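Local coordinates for probable csgAB operon transcriptional regulatory protein (Salmonella typhimurium, PDB 5XP0) that acts as the master regulator of curli fimbriae expression, needed for csgAB operon transcription and promoting biofilm formation, this chain being its receiver-like regulatory domain, at residues H76-Q79 with D80-S83. Sequence-based numbering, arbitrary orientation.
Sequences HYWQ and DNLS
Asn81 leans over one face of the Tyr77 ring, one helical turn back, with CG 3.7 Å above the ring plane and displaced toward the rim, its amide plane tilted 54° from the ring. With the Tyr77 chi1 torsion near trans (173°), the phenol swings across the indole of Trp78, Tyr77 CE2 sitting over its centre. Leu82 meets the indole at its edge, near the ring plane, Leu82 CG being 4.1 Å from Trp78 CE3. All of this belongs to helix 72-83, the crossover helix between the parallel strands 61-66 and 90-94 in a CheY-like receiver domain. Trp78 and Leu82 form its buried side, both resting on Met65 of strand 61-66, and Trp78 NE1 is hydrogen-bonded to Ile50 O. Ordinary i to i+4 bonds run through the turn: Asp80 N to His76 O, 2.8 Å; Leu82 N to Trp78 O, 3.1 Å; and Ser83 N to Gln79 O, 3.2 Å. On the exposed side Ser83 OG, turned back between its own N and carbonyl carbon (chi1 67°), donates to Asp80 O at 2.8 Å from above the carbonyl plane.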
ATOM      1  N   HIS B  76       8.551  10.785  15.841  1.00 41.21           N
ATOM      2  CA  HIS B  76       9.273  10.779  17.100  1.00 51.31           C
ATOM      3  C   HIS B  76       9.324   9.379  17.702  1.00 38.84           C
ATOM      4  O   HIS B  76      10.349   8.966  18.262  1.00 41.42           O
ATOM      5  CB  HIS B  76       8.626  11.748  18.087  1.00 71.79           C
ATOM      6  CG  HIS B  76       9.335  11.805  19.399  1.00 87.22           C
ATOM      7  ND1 HIS B  76       8.760  11.363  20.571  1.00 89.15           N
ATOM      8  CD2 HIS B  76      10.586  12.210  19.721  1.00 90.29           C
ATOM      9  CE1 HIS B  76       9.619  11.514  21.562  1.00 92.94           C
ATOM     10  NE2 HIS B  76      10.735  12.028  21.072  1.00 90.15           N
ATOM     11  N   TYR B  77       8.203   8.671  17.684  1.00 39.70           N
ATOM     12  CA  TYR B  77       8.206   7.332  18.251  1.00 44.55           C
ATOM     13  C   TYR B  77       9.180   6.433  17.497  1.00 33.01           C
ATOM     14  O   TYR B  77      10.052   5.807  18.104  1.00 43.95           O
ATOM     15  CB  TYR B  77       6.810   6.722  18.231  1.00 42.23           C
ATOM     16  CG  TYR B  77       6.886   5.295  18.666  1.00 59.10           C
ATOM     17  CD1 TYR B  77       6.919   4.967  20.010  1.00 78.91           C
ATOM     18  CD2 TYR B  77       6.976   4.280  17.740  1.00 58.75           C
ATOM     19  CE1 TYR B  77       7.009   3.670  20.421  1.00 71.47           C
ATOM     20  CE2 TYR B  77       7.076   2.992  18.130  1.00 40.12           C
ATOM     21  CZ  TYR B  77       7.093   2.688  19.486  1.00 57.57           C
ATOM     22  OH  TYR B  77       7.181   1.395  19.889  1.00 49.53           O
ATOM     23  N   TRP B  78       9.091   6.404  16.160  1.00 32.79           N
ATOM     24  CA  TRP B  78       9.977   5.511  15.425  1.00 37.52           C
ATOM     25  C   TRP B  78      11.418   5.988  15.464  1.00 44.10           C
ATOM     26  O   TRP B  78      12.315   5.144  15.505  1.00 38.35           O
ATOM     27  CB  TRP B  78       9.483   5.311  13.990  1.00 28.14           C
ATOM     28  CG  TRP B  78       8.315   4.424  14.036  1.00 32.02           C
ATOM     29  CD1 TRP B  78       7.009   4.744  13.812  1.00 35.49           C
ATOM     30  CD2 TRP B  78       8.338   3.043  14.420  1.00 30.34           C
ATOM     31  NE1 TRP B  78       6.204   3.635  14.036  1.00 30.46           N
ATOM     32  CE2 TRP B  78       7.010   2.581  14.399  1.00 33.14           C
ATOM     33  CE3 TRP B  78       9.360   2.158  14.783  1.00 35.71           C
ATOM     34  CZ2 TRP B  78       6.682   1.269  14.700  1.00 40.56           C
ATOM     35  CZ3 TRP B  78       9.031   0.861  15.083  1.00 45.12           C
ATOM     36  CH2 TRP B  78       7.699   0.429  15.052  1.00 42.29           C
ATOM     37  N   GLN B  79      11.676   7.312  15.463  1.00 34.06           N
ATOM     38  CA  GLN B  79      13.046   7.784  15.665  1.00 33.69           C
ATOM     39  C   GLN B  79      13.562   7.373  17.043  1.00 45.11           C
ATOM     40  O   GLN B  79      14.701   6.913  17.173  1.00 42.00           O
ATOM     41  CB  GLN B  79      13.141   9.300  15.506  1.00 44.98           C
ATOM     42  CG  GLN B  79      13.144   9.755  14.033  1.00 43.11           C
ATOM     43  CD  GLN B  79      13.113  11.266  13.875  1.00 46.45           C
ATOM     44  OE1 GLN B  79      12.831  12.003  14.829  1.00 42.69           O
ATOM     45  NE2 GLN B  79      13.396  11.733  12.674  1.00 60.86           N
ATOM     46  N   ASP B  80      12.719   7.495  18.073  1.00 45.62           N
ATOM     47  CA  ASP B  80      13.155   7.207  19.442  1.00 52.49           C
ATOM     48  C   ASP B  80      13.499   5.727  19.608  1.00 56.67           C
ATOM     49  O   ASP B  80      14.580   5.384  20.086  1.00 50.55           O
ATOM     50  CB  ASP B  80      12.062   7.624  20.436  1.00 66.70           C
ATOM     51  CG  ASP B  80      12.489   7.471  21.909  1.00 73.66           C
ATOM     52  OD1 ASP B  80      13.699   7.354  22.174  1.00 83.48           O
ATOM     53  OD2 ASP B  80      11.613   7.476  22.800  1.00 72.28           O
ATOM     54  N   ASN B  81      12.618   4.818  19.192  1.00 47.69           N
ATOM     55  CA  ASN B  81      12.936   3.431  19.522  1.00 57.01           C
ATOM     56  C   ASN B  81      13.885   2.777  18.520  1.00 49.06           C
ATOM     57  O   ASN B  81      14.613   1.861  18.908  1.00 55.27           O
ATOM     58  CB  ASN B  81      11.675   2.590  19.692  1.00 94.76           C
ATOM     59  CG  ASN B  81      10.767   2.697  18.552  1.00 88.42           C
ATOM     60  OD1 ASN B  81      10.873   3.619  17.754  1.00102.59           O
ATOM     61  ND2 ASN B  81       9.859   1.741  18.437  1.00 85.30           N
ATOM     62  N   LEU B  82      13.982   3.263  17.278  1.00 48.85           N
ATOM     63  CA  LEU B  82      14.998   2.698  16.392  1.00 38.35           C
ATOM     64  C   LEU B  82      16.407   3.150  16.765  1.00 34.79           C
ATOM     65  O   LEU B  82      17.368   2.406  16.549  1.00 45.64           O
ATOM     66  CB  LEU B  82      14.670   3.031  14.939  1.00 44.19           C
ATOM     67  CG  LEU B  82      13.410   2.338  14.430  1.00 49.63           C
ATOM     68  CD1 LEU B  82      13.022   2.799  13.037  1.00 44.59           C
ATOM     69  CD2 LEU B  82      13.630   0.855  14.401  1.00 57.36           C
ATOM     70  N   SER B  83      16.562   4.322  17.391  1.00 44.94           N
ATOM     71  CA  SER B  83      17.887   4.750  17.836  1.00 55.06           C
ATOM     72  C   SER B  83      18.402   3.917  19.008  1.00 63.57           C
ATOM     73  O   SER B  83      19.619   3.791  19.192  1.00 55.77           O
ATOM     74  CB  SER B  83      17.870   6.224  18.236  1.00 55.62           C
ATOM     75  OG  SER B  83      17.082   6.402  19.399  1.00 68.67           O
TER